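Local coordinates for protein nitroalkane oxidase (Podospora anserina, PDB 3MKH) that catalyses the FAD-dependent oxidation of nitroalkanes to aldehydes or ketones, consuming oxygen and releasing nitrite and hydrogen peroxide, at residues G166-A171 / V243-V248; L42-T47 / A175-K180. All coordinates share one frame; numbering follows the deposited sequence.

Overall arrangement
Both contacts belong to one subunit of the homotetramer, and their centres lie about 17 Å apart. In interaction 1, strand 161-168 pairs antiparallel with strand 242-251 inside the mixed beta-sheet of an acyl-CoA dehydrogenase fold, and the chain leaving the first strand runs directly onto the flavin. A few residues later the same connection, on its way to strand 184-191, forms the turn of interaction 2, which packs against helix 41-45 from the N-terminal part of the chain. Along the sequence the segments come in the order 42-47, 166-171, 175-180 and 243-248, so the segments of the two contacts alternate along the chain: the run from 166 to 180 joins sheet, FAD site and N-terminal helices.

Interaction 1 of 2, residues G166-A171 / V243-V248; sequences GEKMWA and VRYTNV. With FAD (flavin-adenine dinucleotide), chain E.
G166 and Y245 form a hydrogen-bonded pair of antiparallel strands, with Y245 N giving to G166 O at 2.9 Å and G166 N to Y245 O. The backbone angles of G166 would jam a CB against the preceding carbonyl oxygen, so glycine suits the place. Its O also lies at the edge of the Y245 ring, whose other neighbours include F224, edge-to-face.

E167 faces R244 in the non-hydrogen-bonded pair, and the two side chains run side by side in a salt bridge. R244 grips side-on: NE at 2.9 Å and NH2 at 2.8 Å both reach the single oxygen E167 OE2, which lies in the guanidinium plane. The bonds are bent, and the carboxylate is turned 40° from that plane. A bend at chi3 (-66°) brings the guanidinium round to the carboxylate, while E167 OE1 takes a bond from H242. A leucine in place of R244 would probably leave E167 OE2 without its cationic mate and the carboxylate freer to turn.

This is an antiparallel strand pairing within the mixed sheet of the beta-domain of the acyl-CoA dehydrogenase fold, the axes 4.7 Å apart. K168 and V243 make its next hydrogen-bonded pair, V243 N giving to K168 O at 2.8 Å. K168 lays its aliphatic part on the face it shares with V243 and Y245: CB meets V243 CG2 at 3.9 Å, and CG comes to the edge of the Y245 ring. The long chain then carries NZ away to E136, F134 O and V188 O, which satisfy a buried ammonium.

Past the strand, M169 sets its methyl CE over one face of the W170 indole. W170 and A171 belong to the FAD site: W170 CE3 approaches the flavin methyl C8M at 3.5 Å, and A171 CA lies against flavin N3.

Interaction 2 of 2, residues L42-T47 / A175-K180; sequences LRFQST and AGWDFK
F44, W177 and F179 meet as an aromatic cluster where the end of helix 41-45 rests on the type I turn from G176 to F179. The F44 ring and the six-membered ring of W177 are nearly parallel, 17° apart, but slid so far that they barely overlap; W177 CE3 sits over one face of F44, 3.5 Å from F44 CZ. With CG anti to the backbone N (chi1 162°), the far edge of the F44 ring reaches the turn. F179 meets it obliquely, CE1 at 3.8 Å from F44 CD2, and also packs edge-to-face with H229.

Carbonyl oxygens fit round the ring edges. G176 O approaches F44 CE2 to 3.3 Å near the plane of the phenyl ring, and F44 O lies in plane at the indole edge, 3.5 Å from W177 CZ3. At the turn's first residue, phi of 76° suits a glycine. The flank of Q45 completes the contact, CG lying 3.8 Å from F179 CZ.

Within each segment, hydrogen bonds hold the backbone in shape: F44 O accepts from T47 N and T47 OG1, the latter at 2.6 Å, while D178 OD1 takes K180 N in an Asx turn.

The polar ends of W177 and D178 find partners beyond the contact, W177 NE1 at S127 O and D178 OD2 in a salt bridge with R213; the join thus probably rests largely on aromatic surface, with ring edges set against carbonyl oxygens.

Interaction 1 of 2, residues G166-A171 / V243-V248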
loop_
_atom_site.group_PDB
_atom_site.type_symbol
_atom_site.label_atom_id
_atom_site.label_comp_id
_atom_site.label_asym_id
_atom_site.label_seq_id
_atom_site.Cartn_x
_atom_site.Cartn_y
_atom_site.Cartn_z
ATOM N N GLY A 166 29.860 7.297 -29.450
ATOM C CA GLY A 166 29.170 7.397 -28.183
ATOM C C GLY A 166 29.276 6.150 -27.336
ATOM O O GLY A 166 29.685 5.089 -27.813
ATOM N N GLU A 167 28.901 6.295 -26.071
ATOM C CA GLU A 167 28.846 5.188 -25.147
ATOM C C GLU A 167 27.412 4.791 -24.863
ATOM O O GLU A 167 26.532 5.637 -24.722
ATOM C CB GLU A 167 29.568 5.544 -23.846
ATOM C CG GLU A 167 31.031 5.795 -24.073
ATOM C CD GLU A 167 31.806 6.110 -22.808
ATOM O OE1 GLU A 167 31.211 6.133 -21.701
ATOM O OE2 GLU A 167 33.026 6.334 -22.941
ATOM N N LYS A 168 27.183 3.487 -24.780
ATOM C CA LYS A 168 25.862 2.965 -24.503
ATOM C C LYS A 168 26.000 2.015 -23.331
ATOM O O LYS A 168 27.079 1.501 -23.076
ATOM C CB LYS A 168 25.339 2.213 -25.736
ATOM C CG LYS A 168 25.030 3.133 -26.930
ATOM C CD LYS A 168 23.847 4.054 -26.618
ATOM C CE LYS A 168 23.308 4.781 -27.886
ATOM N NZ LYS A 168 22.217 5.739 -27.472
ATOM N N MET A 169 24.912 1.783 -22.611
ATOM C CA MET A 169 24.958 0.855 -21.488
ATOM C C MET A 169 23.580 0.240 -21.348
ATOM O O MET A 169 22.586 0.878 -21.707
ATOM C CB MET A 169 25.344 1.610 -20.209
ATOM C CG MET A 169 25.548 0.723 -18.970
ATOM S SD MET A 169 26.181 1.717 -17.585
ATOM C CE MET A 169 26.126 0.532 -16.235
ATOM N N TRP A 170 23.543 -1.006 -20.878
ATOM C CA TRP A 170 22.314 -1.750 -20.601
ATOM C C TRP A 170 21.649 -2.351 -21.845
ATOM O O TRP A 170 20.624 -3.015 -21.730
ATOM C CB TRP A 170 21.284 -0.899 -19.845
ATOM C CG TRP A 170 21.733 -0.377 -18.485
ATOM C CD1 TRP A 170 22.010 0.924 -18.162
ATOM C CD2 TRP A 170 21.915 -1.135 -17.283
ATOM N NE1 TRP A 170 22.383 1.014 -16.842
ATOM C CE2 TRP A 170 22.321 -0.232 -16.277
ATOM C CE3 TRP A 170 21.787 -2.492 -16.960
ATOM C CZ2 TRP A 170 22.599 -0.639 -14.973
ATOM C CZ3 TRP A 170 22.065 -2.895 -15.659
ATOM C CH2 TRP A 170 22.461 -1.969 -14.682
ATOM N N ALA A 171 22.209 -2.113 -23.024
ATOM C CA ALA A 171 21.539 -2.545 -24.247
ATOM C C ALA A 171 21.771 -4.026 -24.493
ATOM O O ALA A 171 22.826 -4.460 -24.976
ATOM C CB ALA A 171 21.969 -1.708 -25.432
ATOM N N VAL A 243 29.486 0.037 -23.171
ATOM C CA VAL A 243 30.291 -0.143 -24.389
ATOM C C VAL A 243 30.586 1.201 -25.028
ATOM O O VAL A 243 29.977 2.209 -24.665
ATOM C CB VAL A 243 29.575 -1.019 -25.439
ATOM C CG1 VAL A 243 29.231 -2.368 -24.860
ATOM C CG2 VAL A 243 28.292 -0.305 -25.969
ATOM N N ARG A 244 31.515 1.220 -25.981
ATOM C CA ARG A 244 31.839 2.450 -26.714
ATOM C C ARG A 244 31.960 2.199 -28.222
ATOM O O ARG A 244 32.663 1.286 -28.668
ATOM C CB ARG A 244 33.123 3.108 -26.179
ATOM C CG ARG A 244 33.475 4.427 -26.876
ATOM C CD ARG A 244 34.835 4.995 -26.411
ATOM N NE ARG A 244 34.830 5.400 -25.007
ATOM C CZ ARG A 244 35.801 5.120 -24.141
ATOM N NH1 ARG A 244 36.866 4.427 -24.528
ATOM N NH2 ARG A 244 35.706 5.528 -22.884
ATOM N N TYR A 245 31.231 2.997 -28.992
ATOM C CA TYR A 245 31.375 3.059 -30.443
ATOM C C TYR A 245 32.302 4.232 -30.762
ATOM O O TYR A 245 32.022 5.363 -30.367
ATOM C CB TYR A 245 30.007 3.304 -31.094
ATOM C CG TYR A 245 29.032 2.169 -30.868
ATOM C CD1 TYR A 245 28.147 2.188 -29.805
ATOM C CD2 TYR A 245 29.012 1.071 -31.715
ATOM C CE1 TYR A 245 27.257 1.131 -29.592
ATOM C CE2 TYR A 245 28.133 0.016 -31.509
ATOM C CZ TYR A 245 27.257 0.056 -30.453
ATOM O OH TYR A 245 26.395 -1.001 -30.254
ATOM N N THR A 246 33.401 3.973 -31.463
ATOM C CA THR A 246 34.318 5.051 -31.834
ATOM C C THR A 246 34.515 5.163 -33.337
ATOM O O THR A 246 34.966 4.221 -33.977
ATOM C CB THR A 246 35.696 4.864 -31.193
ATOM O OG1 THR A 246 35.540 4.790 -29.777
ATOM C CG2 THR A 246 36.607 6.050 -31.537
ATOM N N ASN A 247 34.200 6.337 -33.877
ATOM C CA ASN A 247 34.263 6.592 -35.317
ATOM C C ASN A 247 33.797 5.427 -36.180
ATOM O O ASN A 247 34.502 4.979 -37.090
ATOM C CB ASN A 247 35.656 7.071 -35.727
ATOM C CG ASN A 247 35.953 8.476 -35.223
ATOM O OD1 ASN A 247 37.080 8.778 -34.822
ATOM N ND2 ASN A 247 34.938 9.337 -35.225
ATOM N N VAL A 248 32.590 4.949 -35.889
ATOM C CA VAL A 248 32.002 3.869 -36.651
ATOM C C VAL A 248 31.322 4.447 -37.881
ATOM O O VAL A 248 30.303 5.130 -37.772
ATOM C CB VAL A 248 30.960 3.102 -35.816
ATOM C CG1 VAL A 248 30.246 2.060 -36.691
ATOM C CG2 VAL A 248 31.622 2.442 -34.607
HETATM P PA FAD E . 17.152 6.987 -16.224
HETATM O O1A FAD E . 17.429 8.080 -17.153
HETATM O O2A FAD E . 18.252 6.124 -15.789
HETATM O O5B FAD E . 16.430 7.604 -14.927
HETATM C C5B FAD E . 16.700 7.093 -13.624
HETATM C C4B FAD E . 15.698 7.593 -12.566
HETATM O O4B FAD E . 15.817 9.017 -12.443
HETATM C C3B FAD E . 14.255 7.338 -12.992
HETATM O O3B FAD E . 13.827 6.060 -12.518
HETATM C C2B FAD E . 13.501 8.433 -12.260
HETATM O O2B FAD E . 13.194 8.015 -10.934
HETATM C C1B FAD E . 14.503 9.588 -12.223
HETATM N N9A FAD E . 14.168 10.539 -13.319
HETATM C C8A FAD E . 14.948 10.858 -14.347
HETATM N N7A FAD E . 14.325 11.729 -15.132
HETATM C C5A FAD E . 13.135 11.971 -14.597
HETATM C C6A FAD E . 12.067 12.782 -14.956
HETATM N N6A FAD E . 12.122 13.526 -16.053
HETATM N N1A FAD E . 10.981 12.805 -14.176
HETATM C C2A FAD E . 10.919 12.069 -13.081
HETATM N N3A FAD E . 11.919 11.287 -12.710
HETATM C C4A FAD E . 13.034 11.216 -13.444
HETATM N N1 FAD E . 18.267 -0.569 -22.746
HETATM C C2 FAD E . 18.296 -0.600 -24.134
HETATM O O2 FAD E . 18.541 0.425 -24.754
HETATM N N3 FAD E . 18.043 -1.788 -24.812
HETATM C C4 FAD E . 17.768 -2.959 -24.110
HETATM O O4 FAD E . 17.551 -4.003 -24.720
HETATM C C4X FAD E . 17.740 -2.927 -22.722
HETATM N N5 FAD E . 17.460 -4.081 -21.985
HETATM C C5X FAD E . 17.773 -4.111 -20.622
HETATM C C6 FAD E . 17.835 -5.316 -19.928
HETATM C C7 FAD E . 18.154 -5.329 -18.576
HETATM C C7M FAD E . 18.228 -6.644 -17.806
HETATM C C8 FAD E . 18.408 -4.133 -17.918
HETATM C C8M FAD E . 18.760 -4.133 -16.430
HETATM C C9 FAD E . 18.337 -2.933 -18.609
HETATM C C9A FAD E . 18.024 -2.920 -19.959
HETATM N N10 FAD E . 17.960 -1.715 -20.657
HETATM C C10 FAD E . 17.988 -1.736 -22.046
HETATM C "C1'" FAD E . 17.848 -0.421 -19.941
HETATM C "C2'" FAD E . 16.386 -0.092 -19.634
HETATM O "O2'" FAD E . 15.659 0.070 -20.847
HETATM C "C3'" FAD E . 16.225 1.160 -18.756
HETATM O "O3'" FAD E . 14.866 1.250 -18.354
HETATM C "C4'" FAD E . 16.602 2.468 -19.466
HETATM O "O4'" FAD E . 18.011 2.648 -19.454
HETATM C "C5'" FAD E . 15.946 3.664 -18.766
HETATM O "O5'" FAD E . 16.258 3.685 -17.372
HETATM P P FAD E . 15.476 4.652 -16.374
HETATM O O1P FAD E . 14.043 4.555 -16.673
HETATM O O2P FAD E . 15.931 4.391 -15.008
HETATM O O3P FAD E . 15.980 6.100 -16.877
#

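Interaction 2 of 2, residues L42-T47 / A175-K180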
loop_
_atom_site.group_PDB
_atom_site.type_symbol
_atom_site.label_atom_id
_atom_site.label_comp_id
_atom_site.label_asym_id
_atom_site.label_seq_id
_atom_site.Cartn_x
_atom_site.Cartn_y
_atom_site.Cartn_z
ATOM N N LEU A 42 30.747 -15.320 -18.682
ATOM C CA LEU A 42 30.667 -16.657 -19.273
ATOM C C LEU A 42 29.268 -17.272 -19.140
ATOM O O LEU A 42 28.933 -18.229 -19.860
ATOM C CB LEU A 42 31.696 -17.605 -18.637
ATOM C CG LEU A 42 33.088 -17.821 -19.264
ATOM C CD1 LEU A 42 33.653 -16.550 -19.868
ATOM C CD2 LEU A 42 34.044 -18.383 -18.217
ATOM N N ARG A 43 28.465 -16.770 -18.203
ATOM C CA ARG A 43 27.096 -17.265 -18.090
ATOM C C ARG A 43 26.347 -16.973 -19.388
ATOM O O ARG A 43 25.738 -17.866 -19.982
ATOM C CB ARG A 43 26.363 -16.642 -16.896
ATOM C CG ARG A 43 26.815 -17.206 -15.571
ATOM C CD ARG A 43 25.852 -16.923 -14.424
ATOM N NE ARG A 43 26.213 -17.753 -13.275
ATOM C CZ ARG A 43 25.431 -17.992 -12.230
ATOM N NH1 ARG A 43 24.217 -17.450 -12.143
ATOM N NH2 ARG A 43 25.873 -18.784 -11.262
ATOM N N PHE A 44 26.390 -15.717 -19.814
ATOM C CA PHE A 44 25.804 -15.310 -21.091
ATOM C C PHE A 44 26.368 -16.165 -22.235
ATOM O O PHE A 44 25.626 -16.789 -22.983
ATOM C CB PHE A 44 26.109 -13.832 -21.338
ATOM C CG PHE A 44 25.943 -13.406 -22.760
ATOM C CD1 PHE A 44 24.680 -13.282 -23.318
ATOM C CD2 PHE A 44 27.052 -13.094 -23.535
ATOM C CE1 PHE A 44 24.526 -12.867 -24.625
ATOM C CE2 PHE A 44 26.908 -12.684 -24.838
ATOM C CZ PHE A 44 25.642 -12.571 -25.389
ATOM N N GLN A 45 27.688 -16.201 -22.361
ATOM C CA GLN A 45 28.306 -16.927 -23.469
ATOM C C GLN A 45 27.862 -18.385 -23.505
ATOM O O GLN A 45 27.592 -18.926 -24.578
ATOM C CB GLN A 45 29.836 -16.810 -23.428
ATOM C CG GLN A 45 30.359 -15.406 -23.671
ATOM C CD GLN A 45 31.877 -15.370 -23.849
ATOM O OE1 GLN A 45 32.395 -14.822 -24.834
ATOM N NE2 GLN A 45 32.589 -15.969 -22.912
ATOM N N SER A 46 27.750 -19.007 -22.330
ATOM C CA SER A 46 27.385 -20.414 -22.242
ATOM C C SER A 46 25.966 -20.701 -22.752
ATOM O O SER A 46 25.609 -21.854 -22.948
ATOM C CB SER A 46 27.514 -20.934 -20.800
ATOM O OG SER A 46 26.406 -20.531 -20.001
ATOM N N THR A 47 25.150 -19.670 -22.941
ATOM C CA THR A 47 23.792 -19.905 -23.446
ATOM C C THR A 47 23.686 -19.921 -24.978
ATOM O O THR A 47 22.600 -20.060 -25.524
ATOM C CB THR A 47 22.775 -18.876 -22.891
ATOM O OG1 THR A 47 23.143 -17.560 -23.319
ATOM C CG2 THR A 47 22.749 -18.915 -21.369
ATOM N N ALA A 175 26.800 -6.435 -27.502
ATOM C CA ALA A 175 28.206 -6.798 -27.668
ATOM C C ALA A 175 28.429 -8.155 -28.360
ATOM O O ALA A 175 29.559 -8.503 -28.699
ATOM C CB ALA A 175 28.934 -6.739 -26.312
ATOM N N GLY A 176 27.356 -8.917 -28.584
ATOM C CA GLY A 176 27.472 -10.198 -29.278
ATOM C C GLY A 176 28.045 -11.306 -28.408
ATOM O O GLY A 176 28.421 -11.066 -27.260
ATOM N N TRP A 177 28.124 -12.520 -28.951
ATOM C CA TRP A 177 28.592 -13.668 -28.178
ATOM C C TRP A 177 30.056 -13.545 -27.756
ATOM O O TRP A 177 30.446 -14.057 -26.700
ATOM C CB TRP A 177 28.404 -14.965 -28.963
ATOM C CG TRP A 177 26.980 -15.276 -29.266
ATOM C CD1 TRP A 177 26.395 -15.309 -30.505
ATOM C CD2 TRP A 177 25.948 -15.604 -28.325
ATOM N NE1 TRP A 177 25.068 -15.642 -30.392
ATOM C CE2 TRP A 177 24.764 -15.823 -29.067
ATOM C CE3 TRP A 177 25.912 -15.740 -26.929
ATOM C CZ2 TRP A 177 23.555 -16.159 -28.463
ATOM C CZ3 TRP A 177 24.699 -16.075 -26.324
ATOM C CH2 TRP A 177 23.540 -16.290 -27.096
ATOM N N ASP A 178 30.853 -12.868 -28.581
ATOM C CA ASP A 178 32.295 -12.781 -28.355
ATOM C C ASP A 178 32.701 -11.378 -27.886
ATOM O O ASP A 178 33.890 -11.058 -27.799
ATOM C CB ASP A 178 33.078 -13.212 -29.604
ATOM C CG ASP A 178 32.932 -12.244 -30.767
ATOM O OD1 ASP A 178 32.182 -11.243 -30.652
ATOM O OD2 ASP A 178 33.573 -12.498 -31.813
ATOM N N PHE A 179 31.699 -10.541 -27.610
ATOM C CA PHE A 179 31.926 -9.214 -27.060
ATOM C C PHE A 179 32.584 -8.235 -28.033
ATOM O O PHE A 179 33.079 -7.192 -27.628
ATOM C CB PHE A 179 32.716 -9.321 -25.748
ATOM C CG PHE A 179 32.021 -10.162 -24.717
ATOM C CD1 PHE A 179 30.670 -9.972 -24.465
ATOM C CD2 PHE A 179 32.697 -11.147 -24.022
ATOM C CE1 PHE A 179 30.013 -10.753 -23.531
ATOM C CE2 PHE A 179 32.045 -11.926 -23.080
ATOM C CZ PHE A 179 30.696 -11.722 -22.842
ATOM N N LYS A 180 32.560 -8.547 -29.316
ATOM C CA LYS A 180 33.110 -7.622 -30.296
ATOM C C LYS A 180 32.024 -7.030 -31.196
ATOM O O LYS A 180 32.317 -6.479 -32.259
ATOM C CB LYS A 180 34.212 -8.305 -31.117
ATOM C CG LYS A 180 35.450 -8.653 -30.289
ATOM C CD LYS A 180 36.550 -9.233 -31.179
ATOM C CE LYS A 180 37.729 -9.741 -30.355
ATOM N NZ LYS A 180 38.188 -8.740 -29.342
#